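Local atomic coordinates of putative ABC transporter subunit, substrate-binding component (Rhodopseudomonas palustris, PDB entry 4EVQ), a protein that probably serves as the solute-binding component of an ABC transporter for lignin-derived aromatic acids, binding 4-hydroxybenzoate between its two lobes. Residues A[157-162]-A[191-196]; A[165-170]-A[238-243]; A[210-215]-A[220-225]. All blocks are in the same frame, centred on the assembly; numbering follows the deposited sequence. Where two conformers were deposited one is given.

Contact 1: A[157-162]-A[191-196]. With PHB (p-hydroxybenzoic acid), chain H.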
loop_
_atom_site.group_PDB
_atom_site.type_symbol
_atom_site.label_atom_id
_atom_site.label_comp_id
_atom_site.label_asym_id
_atom_site.label_seq_id
_atom_site.Cartn_x
_atom_site.Cartn_y
_atom_site.Cartn_z
ATOM N N VAL A 157 -0.522 3.723 18.055
ATOM C CA VAL A 157 -1.259 4.934 17.756
ATOM C C VAL A 157 -1.537 4.967 16.242
ATOM O O VAL A 157 -0.625 4.767 15.422
ATOM C CB VAL A 157 -0.513 6.178 18.271
ATOM C CG1 VAL A 157 0.839 6.303 17.688
ATOM C CG2 VAL A 157 -1.336 7.421 18.056
ATOM N N THR A 158 -2.770 5.267 15.894
ATOM C CA THR A 158 -3.154 5.274 14.482
ATOM C C THR A 158 -4.464 6.012 14.333
ATOM O O THR A 158 -5.042 6.483 15.307
ATOM C CB THR A 158 -3.228 3.850 13.875
ATOM O OG1 THR A 158 -3.352 3.950 12.453
ATOM C CG2 THR A 158 -4.397 3.082 14.409
ATOM N N TRP A 159 -4.921 6.109 13.093
ATOM C CA TRP A 159 -6.217 6.669 12.775
ATOM C C TRP A 159 -7.331 5.634 12.958
ATOM O O TRP A 159 -7.134 4.430 12.709
ATOM C CB TRP A 159 -6.236 7.181 11.325
ATOM C CG TRP A 159 -5.621 8.529 11.127
ATOM C CD1 TRP A 159 -5.827 9.636 11.901
ATOM C CD2 TRP A 159 -4.741 8.932 10.081
ATOM N NE1 TRP A 159 -5.169 10.697 11.377
ATOM C CE2 TRP A 159 -4.494 10.310 10.250
ATOM C CE3 TRP A 159 -4.187 8.284 8.982
ATOM C CZ2 TRP A 159 -3.682 11.042 9.378
ATOM C CZ3 TRP A 159 -3.422 8.993 8.123
ATOM C CH2 TRP A 159 -3.145 10.354 8.331
ATOM N N LYS A 160 -8.497 6.128 13.367
ATOM C CA LYS A 160 -9.656 5.310 13.642
ATOM C C LYS A 160 -10.433 5.013 12.336
ATOM O O LYS A 160 -11.473 5.587 12.037
ATOM C CB LYS A 160 -10.542 5.957 14.687
ATOM C CG LYS A 160 -11.628 5.003 15.223
ATOM C CD LYS A 160 -12.389 5.494 16.425
ATOM C CE LYS A 160 -13.498 4.495 16.745
ATOM N NZ LYS A 160 -14.572 4.447 15.713
ATOM N N TYR A 161 -9.885 4.106 11.547
ATOM C CA TYR A 161 -10.596 3.570 10.407
ATOM C C TYR A 161 -9.997 2.193 10.125
ATOM O O TYR A 161 -9.004 1.813 10.732
ATOM C CB TYR A 161 -10.607 4.509 9.188
ATOM C CG TYR A 161 -9.383 4.458 8.285
ATOM C CD1 TYR A 161 -8.235 5.099 8.650
ATOM C CD2 TYR A 161 -9.403 3.825 7.038
ATOM C CE1 TYR A 161 -7.126 5.116 7.818
ATOM C CE2 TYR A 161 -8.315 3.833 6.224
ATOM C CZ TYR A 161 -7.171 4.477 6.601
ATOM O OH TYR A 161 -6.081 4.509 5.784
ATOM N N ALA A 162 -10.547 1.501 9.129
ATOM C CA ALA A 162 -10.225 0.087 8.901
ATOM C C ALA A 162 -8.751 -0.205 8.793
ATOM O O ALA A 162 -8.289 -1.197 9.313
ATOM C CB ALA A 162 -10.977 -0.457 7.677
ATOM N N PRO A 191 -8.995 12.366 9.233
ATOM C CA PRO A 191 -7.537 12.436 9.171
ATOM C C PRO A 191 -6.978 13.545 10.076
ATOM O O PRO A 191 -6.171 14.350 9.631
ATOM C CB PRO A 191 -7.317 12.793 7.738
ATOM C CG PRO A 191 -8.448 13.742 7.437
ATOM C CD PRO A 191 -9.621 13.276 8.248
ATOM N N ASP A 192 -7.390 13.568 11.336
ATOM C CA ASP A 192 -6.895 14.596 12.250
ATOM C C ASP A 192 -5.398 14.441 12.479
ATOM O O ASP A 192 -4.860 13.316 12.488
ATOM C CB ASP A 192 -7.698 14.519 13.552
ATOM C CG ASP A 192 -7.574 15.766 14.403
ATOM O OD1 ASP A 192 -8.251 16.740 14.108
ATOM O OD2 ASP A 192 -6.826 15.781 15.367
ATOM N N VAL A 193 -4.722 15.555 12.715
ATOM C CA VAL A 193 -3.293 15.565 12.951
ATOM C C VAL A 193 -2.912 16.307 14.237
ATOM O O VAL A 193 -1.794 16.787 14.390
ATOM C CB VAL A 193 -2.526 16.088 11.774
ATOM C CG1 VAL A 193 -2.783 15.229 10.550
ATOM C CG2 VAL A 193 -2.929 17.533 11.416
ATOM N N GLU A 194 -3.823 16.306 15.186
ATOM C CA GLU A 194 -3.499 16.825 16.528
ATOM C C GLU A 194 -3.027 15.660 17.350
ATOM O O GLU A 194 -3.822 14.817 17.770
ATOM C CB GLU A 194 -4.708 17.485 17.185
ATOM C CG GLU A 194 -5.140 18.744 16.528
ATOM C CD GLU A 194 -4.032 19.785 16.508
ATOM O OE1 GLU A 194 -3.247 19.876 17.466
ATOM O OE2 GLU A 194 -3.957 20.504 15.491
ATOM N N PHE A 195 -1.715 15.607 17.538
ATOM C CA PHE A 195 -1.087 14.462 18.139
ATOM C C PHE A 195 -0.523 14.671 19.537
ATOM O O PHE A 195 -0.082 13.709 20.195
ATOM C CB PHE A 195 0.076 14.012 17.251
ATOM C CG PHE A 195 -0.321 13.583 15.846
ATOM C CD1 PHE A 195 -1.256 12.600 15.631
ATOM C CD2 PHE A 195 0.264 14.166 14.757
ATOM C CE1 PHE A 195 -1.576 12.172 14.325
ATOM C CE2 PHE A 195 -0.045 13.759 13.457
ATOM C CZ PHE A 195 -0.953 12.759 13.263
ATOM N N GLN A 196 -0.471 15.909 20.004
ATOM C CA GLN A 196 0.256 16.161 21.257
ATOM C C GLN A 196 -0.332 15.425 22.450
ATOM O O GLN A 196 0.407 14.918 23.284
ATOM C CB GLN A 196 0.333 17.661 21.530
ATOM C CG GLN A 196 1.296 18.405 20.623
ATOM C CD GLN A 196 1.467 19.840 21.052
ATOM O OE1 GLN A 196 1.051 20.217 22.158
ATOM N NE2 GLN A 196 2.087 20.654 20.196
HETATM C "C1'" PHB H . -5.377 2.014 3.567
HETATM O "O1'" PHB H . -6.365 2.700 3.915
HETATM O "O2'" PHB H . -5.479 0.767 3.239
HETATM C C1 PHB H . -4.015 2.582 3.493
HETATM C C2 PHB H . -3.858 3.957 3.316
HETATM C C3 PHB H . -2.584 4.499 3.265
HETATM C C4 PHB H . -1.502 3.693 3.405
HETATM C C5 PHB H . -1.632 2.325 3.558
HETATM C C6 PHB H . -2.889 1.801 3.608
HETATM O O4 PHB H . -0.256 4.203 3.362
#
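At the end of strand 153-159, in the seven-stranded sheet of one lobe of the periplasmic binding protein, Trp-159 is pinned by its indole to the loop 191-195. NE1 donates to the backbone O of Asp-192 at 2.9 Å, nearly straight (170°), with the oxygen lying almost in the ring plane; the bond meets the carbonyl at a C=O...N angle of 141°. It satisfies the single N-H of a buried side chain. CG is anti to the carbonyl carbon (chi1 -81°), which turns the indole toward this loop. Pro-191, which follows a cis peptide bond, sets its CA 3.5 Å above one face near the rim, while CG1 of Val-193 approaches the edge at CZ2, 4.4 Å away. The loop is also braced by an Asx turn: Glu-194 N bonds to Asp-192 OD2 at 3.1 Å, coming from above the carboxylate plane. Phe-190 and Phe-214 meet the indole in edge-to-face pairs. Two residues past the tryptophan, Tyr-161 occupies the N-cap position of helix 162-177, and its OH donates to O1' of the p-hydroxybenzoate carboxylate at 2.6 Å. Tyr-29 OH is a second partner of that hydroxyl, and His-91 stacks on the ring. A strand end whose following loop reaches the bound solute is characteristic of the interlobe cleft in type I periplasmic binding proteins.

Contact 2: A[165-170]-A[238-243]. With PHB (p-hydroxybenzoic acid), chain H.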
loop_
_atom_site.group_PDB
_atom_site.type_symbol
_atom_site.label_atom_id
_atom_site.label_comp_id
_atom_site.label_asym_id
_atom_site.label_seq_id
_atom_site.Cartn_x
_atom_site.Cartn_y
_atom_site.Cartn_z
ATOM N N GLU A 165 -7.038 0.057 12.141
ATOM C CA GLU A 165 -7.514 -0.993 13.032
ATOM C C GLU A 165 -6.892 -2.319 12.630
ATOM O O GLU A 165 -6.429 -3.095 13.481
ATOM C CB GLU A 165 -9.043 -1.043 12.999
ATOM C CG GLU A 165 -9.749 0.192 13.534
ATOM C CD GLU A 165 -11.196 0.424 12.991
ATOM O OE1 GLU A 165 -11.761 1.515 13.319
ATOM O OE2 GLU A 165 -11.747 -0.430 12.244
ATOM N N GLU A 166 -6.835 -2.604 11.333
ATOM C CA GLU A 166 -6.329 -3.903 10.907
ATOM C C GLU A 166 -4.828 -4.045 11.031
ATOM O O GLU A 166 -4.323 -5.132 11.293
ATOM C CB GLU A 166 -6.748 -4.155 9.460
ATOM C CG GLU A 166 -8.238 -4.476 9.315
ATOM C CD GLU A 166 -8.733 -4.635 7.878
ATOM O OE1 GLU A 166 -7.922 -4.585 6.941
ATOM O OE2 GLU A 166 -9.939 -4.872 7.704
HETATM N N MSE A 167 -4.088 -2.982 10.731
HETATM C CA MSE A 167 -2.653 -3.034 10.914
HETATM C C MSE A 167 -2.271 -3.109 12.390
HETATM O O MSE A 167 -1.285 -3.774 12.737
HETATM C CB MSE A 167 -1.975 -1.859 10.245
HETATM C CG MSE A 167 -1.927 -1.971 8.742
HETATM SE SE MSE A 167 -0.803 -0.681 7.878
HETATM C CE MSE A 167 -2.113 0.229 6.891
ATOM N N VAL A 168 -3.029 -2.468 13.271
ATOM C CA VAL A 168 -2.773 -2.614 14.708
ATOM C C VAL A 168 -3.144 -4.018 15.133
ATOM O O VAL A 168 -2.441 -4.645 15.937
ATOM C CB VAL A 168 -3.526 -1.526 15.505
ATOM C CG1 VAL A 168 -3.653 -1.902 16.971
ATOM C CG2 VAL A 168 -2.850 -0.179 15.380
ATOM N N SER A 169 -4.238 -4.560 14.628
ATOM C CA SER A 169 -4.647 -5.927 15.005
ATOM C C SER A 169 -3.585 -6.959 14.642
ATOM O O SER A 169 -3.239 -7.801 15.450
ATOM C CB SER A 169 -5.976 -6.245 14.357
ATOM O OG SER A 169 -6.414 -7.544 14.689
ATOM N N GLY A 170 -3.015 -6.859 13.449
ATOM C CA GLY A 170 -1.963 -7.784 13.047
ATOM C C GLY A 170 -0.730 -7.643 13.905
ATOM O O GLY A 170 -0.124 -8.629 14.333
ATOM N N PRO A 238 4.624 0.169 10.205
ATOM C CA PRO A 238 4.707 -0.221 8.798
ATOM C C PRO A 238 5.315 0.914 7.997
ATOM O O PRO A 238 5.211 2.060 8.367
ATOM C CB PRO A 238 3.242 -0.463 8.427
ATOM C CG PRO A 238 2.486 0.560 9.293
ATOM C CD PRO A 238 3.266 0.567 10.606
ATOM N N GLY A 239 5.948 0.622 6.877
ATOM C CA GLY A 239 6.712 1.617 6.171
ATOM C C GLY A 239 5.982 2.776 5.551
ATOM O O GLY A 239 6.629 3.734 5.141
ATOM N N PHE A 240 4.666 2.692 5.515
ATOM C CA PHE A 240 3.853 3.835 5.120
ATOM C C PHE A 240 4.117 5.042 6.010
ATOM O O PHE A 240 3.873 6.176 5.604
ATOM C CB PHE A 240 2.361 3.481 5.134
ATOM C CG PHE A 240 2.073 2.137 4.571
ATOM C CD1 PHE A 240 2.316 1.885 3.239
ATOM C CD2 PHE A 240 1.655 1.101 5.389
ATOM C CE1 PHE A 240 2.120 0.621 2.733
ATOM C CE2 PHE A 240 1.491 -0.188 4.864
ATOM C CZ PHE A 240 1.730 -0.415 3.556
ATOM N N LEU A 241 4.574 4.797 7.241
ATOM C CA LEU A 241 4.820 5.876 8.211
ATOM C C LEU A 241 5.910 6.801 7.698
ATOM O O LEU A 241 5.882 7.971 8.021
ATOM C CB LEU A 241 5.253 5.225 9.518
ATOM C CG LEU A 241 5.567 6.176 10.666
ATOM C CD1 LEU A 241 4.348 6.983 11.067
ATOM C CD2 LEU A 241 6.128 5.390 11.862
ATOM N N THR A 242 6.880 6.307 6.920
ATOM C CA THR A 242 7.971 7.130 6.434
ATOM C C THR A 242 8.019 7.342 4.930
ATOM O O THR A 242 8.658 8.288 4.460
ATOM C CB THR A 242 9.333 6.592 6.934
ATOM O OG1 THR A 242 9.552 5.247 6.449
ATOM C CG2 THR A 242 9.380 6.547 8.440
ATOM N N ASP A 243 7.373 6.453 4.154
ATOM C CA ASP A 243 7.525 6.575 2.716
ATOM C C ASP A 243 6.914 7.862 2.156
ATOM O O ASP A 243 5.772 8.184 2.420
ATOM C CB ASP A 243 6.944 5.354 1.992
ATOM C CG ASP A 243 8.016 4.345 1.604
ATOM O OD1 ASP A 243 8.853 3.992 2.467
ATOM O OD2 ASP A 243 8.032 3.885 0.419
HETATM C "C1'" PHB H . -5.377 2.014 3.567
HETATM O "O1'" PHB H . -6.365 2.700 3.915
HETATM O "O2'" PHB H . -5.479 0.767 3.239
HETATM C C1 PHB H . -4.015 2.582 3.493
HETATM C C2 PHB H . -3.858 3.957 3.316
HETATM C C3 PHB H . -2.584 4.499 3.265
HETATM C C4 PHB H . -1.502 3.693 3.405
HETATM C C5 PHB H . -1.632 2.325 3.558
HETATM C C6 PHB H . -2.889 1.801 3.608
HETATM O O4 PHB H . -0.256 4.203 3.362
#
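Met-167, a selenomethionine in this crystal, reaches from helix 162-177 to Pro-238 and Phe-240 in a Met-aromatic contact on the wall of the p-hydroxybenzoate pocket. Pro-238 closes strand 235-238 and Phe-240 sits in the short 3-10 turn that follows, so one side chain bridges a helix and a strand-end loop of the same lobe. The selenium does the touching: it lies 3.8 Å from CG of Pro-238 and also 3.8 Å from CE2 of Phe-240. Against the phenyl ring its approach is oblique, with SE 4.9 Å from the ring centroid and 73° off the normal. The chain runs extended as far as SE and then bends at chi3 (-117°), which carries the methyl away from the proline and toward the ligand, where CE rests 3.7 Å from PHB C6. Phe-240 serves the same ligand from another direction. PHB C5 lies 3.8 Å above the plane of the phenyl ring, over its centre, and the two ring planes are steeply inclined, so an edge of the ligand points into the phenyl face. The selenomethionine methyl and the phenyl face thus hold neighbouring carbons, C6 and C5, of the ligand ring, a purely apolar grip that would suit the benzoate ring. Ile-138 of helix 135-148 touches all three contact residues, and Phe-213 of strand 209-213 packs on both Met-167 and Phe-240. The turn behind Phe-240 is held by Leu-241 N bonding to Pro-238 O, and by Gly-239 O, which accepts from both Thr-242 N and Asp-243 N. Farther along, Asp-243 forms a salt bridge with Arg-348. At the phenol end of the ligand, CB of Phe-240 comes within 3.2 Å of PHB O4.

Contact 3: A[210-215]-A[220-225]. With PHB (p-hydroxybenzoic acid), chain H; SO4 (sulfate ion), chain F.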
loop_
_atom_site.group_PDB
_atom_site.type_symbol
_atom_site.label_atom_id
_atom_site.label_comp_id
_atom_site.label_asym_id
_atom_site.label_seq_id
_atom_site.Cartn_x
_atom_site.Cartn_y
_atom_site.Cartn_z
ATOM N N VAL A 210 6.857 2.473 20.435
ATOM C CA VAL A 210 5.590 2.921 19.871
ATOM C C VAL A 210 5.480 2.350 18.461
ATOM O O VAL A 210 6.445 2.394 17.691
ATOM C CB VAL A 210 5.500 4.444 19.845
ATOM C CG1 VAL A 210 4.257 4.898 19.085
ATOM C CG2 VAL A 210 5.476 5.002 21.268
ATOM N N TYR A 211 4.307 1.805 18.174
ATOM C CA TYR A 211 3.939 1.354 16.830
ATOM C C TYR A 211 2.894 2.317 16.286
ATOM O O TYR A 211 1.837 2.460 16.882
ATOM C CB TYR A 211 3.346 -0.047 16.897
ATOM C CG TYR A 211 2.768 -0.617 15.611
ATOM C CD1 TYR A 211 3.579 -1.254 14.703
ATOM C CD2 TYR A 211 1.414 -0.574 15.345
ATOM C CE1 TYR A 211 3.045 -1.810 13.560
ATOM C CE2 TYR A 211 0.868 -1.123 14.192
ATOM C CZ TYR A 211 1.684 -1.754 13.335
ATOM O OH TYR A 211 1.160 -2.365 12.192
ATOM N N ALA A 212 3.187 2.955 15.148
ATOM C CA ALA A 212 2.282 3.942 14.568
ATOM C C ALA A 212 2.019 3.648 13.105
ATOM O O ALA A 212 2.925 3.339 12.342
ATOM C CB ALA A 212 2.864 5.349 14.708
ATOM N N PHE A 213 0.759 3.817 12.747
ATOM C CA PHE A 213 0.383 3.859 11.336
ATOM C C PHE A 213 -0.246 5.207 11.031
ATOM O O PHE A 213 -1.347 5.533 11.540
ATOM C CB PHE A 213 -0.547 2.733 10.849
ATOM C CG PHE A 213 -1.177 3.049 9.480
ATOM C CD1 PHE A 213 -0.384 3.156 8.371
ATOM C CD2 PHE A 213 -2.527 3.338 9.351
ATOM C CE1 PHE A 213 -0.907 3.536 7.140
ATOM C CE2 PHE A 213 -3.054 3.745 8.104
ATOM C CZ PHE A 213 -2.226 3.836 7.017
ATOM N N PHE A 214 0.466 5.970 10.216
ATOM C CA PHE A 214 -0.050 7.186 9.549
ATOM C C PHE A 214 0.623 7.159 8.181
ATOM O O PHE A 214 1.578 6.403 7.940
ATOM C CB PHE A 214 0.336 8.466 10.303
ATOM C CG PHE A 214 -0.289 8.558 11.643
ATOM C CD1 PHE A 214 -1.611 8.865 11.790
ATOM C CD2 PHE A 214 0.441 8.265 12.786
ATOM C CE1 PHE A 214 -2.230 8.854 13.000
ATOM C CE2 PHE A 214 -0.155 8.245 13.993
ATOM C CZ PHE A 214 -1.484 8.538 14.139
ATOM N N SER A 215 0.130 7.964 7.248
ATOM C CA SER A 215 0.712 8.022 5.927
ATOM C C SER A 215 0.375 9.379 5.304
ATOM O O SER A 215 -0.627 9.973 5.657
ATOM C CB SER A 215 0.123 6.838 5.116
ATOM O OG SER A 215 0.617 6.762 3.826
ATOM N N LEU A 220 4.154 12.843 8.149
ATOM C CA LEU A 220 5.206 13.847 8.324
ATOM C C LEU A 220 5.005 14.614 9.623
ATOM O O LEU A 220 5.948 14.805 10.414
ATOM C CB LEU A 220 5.229 14.784 7.114
ATOM C CG LEU A 220 6.211 15.959 7.233
ATOM C CD1 LEU A 220 7.652 15.494 7.442
ATOM C CD2 LEU A 220 6.092 16.826 5.982
ATOM N N LYS A 221 3.800 15.078 9.863
ATOM C CA LYS A 221 3.518 15.828 11.061
ATOM C C LYS A 221 3.704 14.984 12.284
ATOM O O LYS A 221 4.268 15.455 13.279
ATOM C CB LYS A 221 2.136 16.464 10.997
ATOM C CG LYS A 221 1.897 17.456 12.158
ATOM C CD LYS A 221 0.598 18.169 11.935
ATOM C CE LYS A 221 0.413 19.266 12.997
ATOM N NZ LYS A 221 0.313 18.660 14.340
ATOM N N PHE A 222 3.290 13.740 12.253
ATOM C CA PHE A 222 3.458 12.839 13.384
ATOM C C PHE A 222 4.930 12.690 13.694
ATOM O O PHE A 222 5.345 12.748 14.861
ATOM C CB PHE A 222 2.812 11.471 13.132
ATOM C CG PHE A 222 2.910 10.583 14.311
ATOM C CD1 PHE A 222 2.011 10.696 15.350
ATOM C CD2 PHE A 222 3.920 9.657 14.411
ATOM C CE1 PHE A 222 2.140 9.911 16.514
ATOM C CE2 PHE A 222 4.050 8.878 15.554
ATOM C CZ PHE A 222 3.159 8.991 16.584
ATOM N N ILE A 223 5.749 12.453 12.700
ATOM C CA ILE A 223 7.188 12.268 12.898
ATOM C C ILE A 223 7.792 13.499 13.549
ATOM O O ILE A 223 8.569 13.391 14.492
ATOM C CB ILE A 223 7.873 11.956 11.542
ATOM C CG1 ILE A 223 7.491 10.545 11.087
ATOM C CG2 ILE A 223 9.390 12.157 11.605
ATOM C CD1 ILE A 223 7.864 10.292 9.680
ATOM N N LYS A 224 7.448 14.676 13.036
ATOM C CA LYS A 224 7.954 15.944 13.576
ATOM C C LYS A 224 7.520 16.110 15.015
ATOM O O LYS A 224 8.355 16.414 15.907
ATOM C CB LYS A 224 7.452 17.098 12.708
ATOM C CG LYS A 224 8.138 17.119 11.345
ATOM C CD LYS A 224 7.906 18.361 10.474
ATOM C CE LYS A 224 9.002 18.372 9.343
ATOM N NZ LYS A 224 9.063 19.525 8.381
ATOM N N ASP A 225 6.251 15.886 15.286
ATOM C CA ASP A 225 5.707 16.094 16.626
ATOM C C ASP A 225 6.313 15.072 17.588
ATOM O O ASP A 225 6.643 15.393 18.748
ATOM C CB ASP A 225 4.197 16.019 16.667
ATOM C CG ASP A 225 3.513 17.175 15.941
ATOM O OD1 ASP A 225 4.195 18.175 15.634
ATOM O OD2 ASP A 225 2.284 17.045 15.705
HETATM C "C1'" PHB H . -5.377 2.014 3.567
HETATM O "O1'" PHB H . -6.365 2.700 3.915
HETATM O "O2'" PHB H . -5.479 0.767 3.239
HETATM C C1 PHB H . -4.015 2.582 3.493
HETATM C C2 PHB H . -3.858 3.957 3.316
HETATM C C3 PHB H . -2.584 4.499 3.265
HETATM C C4 PHB H . -1.502 3.693 3.405
HETATM C C5 PHB H . -1.632 2.325 3.558
HETATM C C6 PHB H . -2.889 1.801 3.608
HETATM O O4 PHB H . -0.256 4.203 3.362
HETATM S S SO4 F . 8.753 21.916 11.966
HETATM O O1 SO4 F . 9.033 23.273 12.429
HETATM O O2 SO4 F . 7.320 21.644 11.920
HETATM O O3 SO4 F . 9.338 20.943 12.895
HETATM O O4 SO4 F . 9.346 21.663 10.647
#
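Phe-214 and Ala-212, on the strand 209-213 side, press on Phe-222 of helix 217-228, and the tight part of the contact is this one ring. CE2 of Phe-214 stands over a face of Phe-222, offset toward its rim and 3.5 Å from CD1; the ring planes are inclined at 31°, the centroids 4.8 Å apart. CB of Ala-212 meets CE2 of Phe-222 at 3.8 Å. The phenylalanine reaches inward because its CG is anti to the backbone N (chi1 -176°). An alanine here would remove the ring and is likely to open a gap beside Ala-212 CB, with Phe-214 losing a neighbour that limits its tilt. Phe-195 meets both rings edge-to-face.

The outer side of the helix is looser and polar: Lys-221 NZ bridges to the syn lone pair of Asp-225 OD2 at 2.9 Å, and in one of its two conformers Lys-224 reaches a sulfate. At the end of the strand, Phe-213 CZ lies 3.7 Å from PHB C4, and the following Ser-215 OG accepts from PHB O4 at 2.7 Å. Such pocket residues at a strand end are a feature of the binding-protein lobe; strand 209-213, helix 217-228 and strand 235-238 form one of its beta-alpha-beta units.

Overall arrangement
All three contacts lie in the lobe built on the seven-stranded sheet, and each touches the bound p-hydroxybenzoate. Their centres are 9 to 12 Å apart, contacts 1 and 3 being the nearest. Strands 153-159 and 209-213 are neighbours in the sheet, and a hydrogen bond from Thr-158 OG1 to Phe-213 O joins contacts 1 and 3 there; Lys-221 NZ to Val-193 O is another link. Along the chain contact 1 closes before contact 3 opens, while contact 2 spans 165 to 243 and encloses contact 3. Helix 162-177, directly after strand 153-159, ties contacts 1 and 2. Together they line part of the pocket; Ser-92 and Gly-115, which probably belong to the other lobe, also bind the ligand.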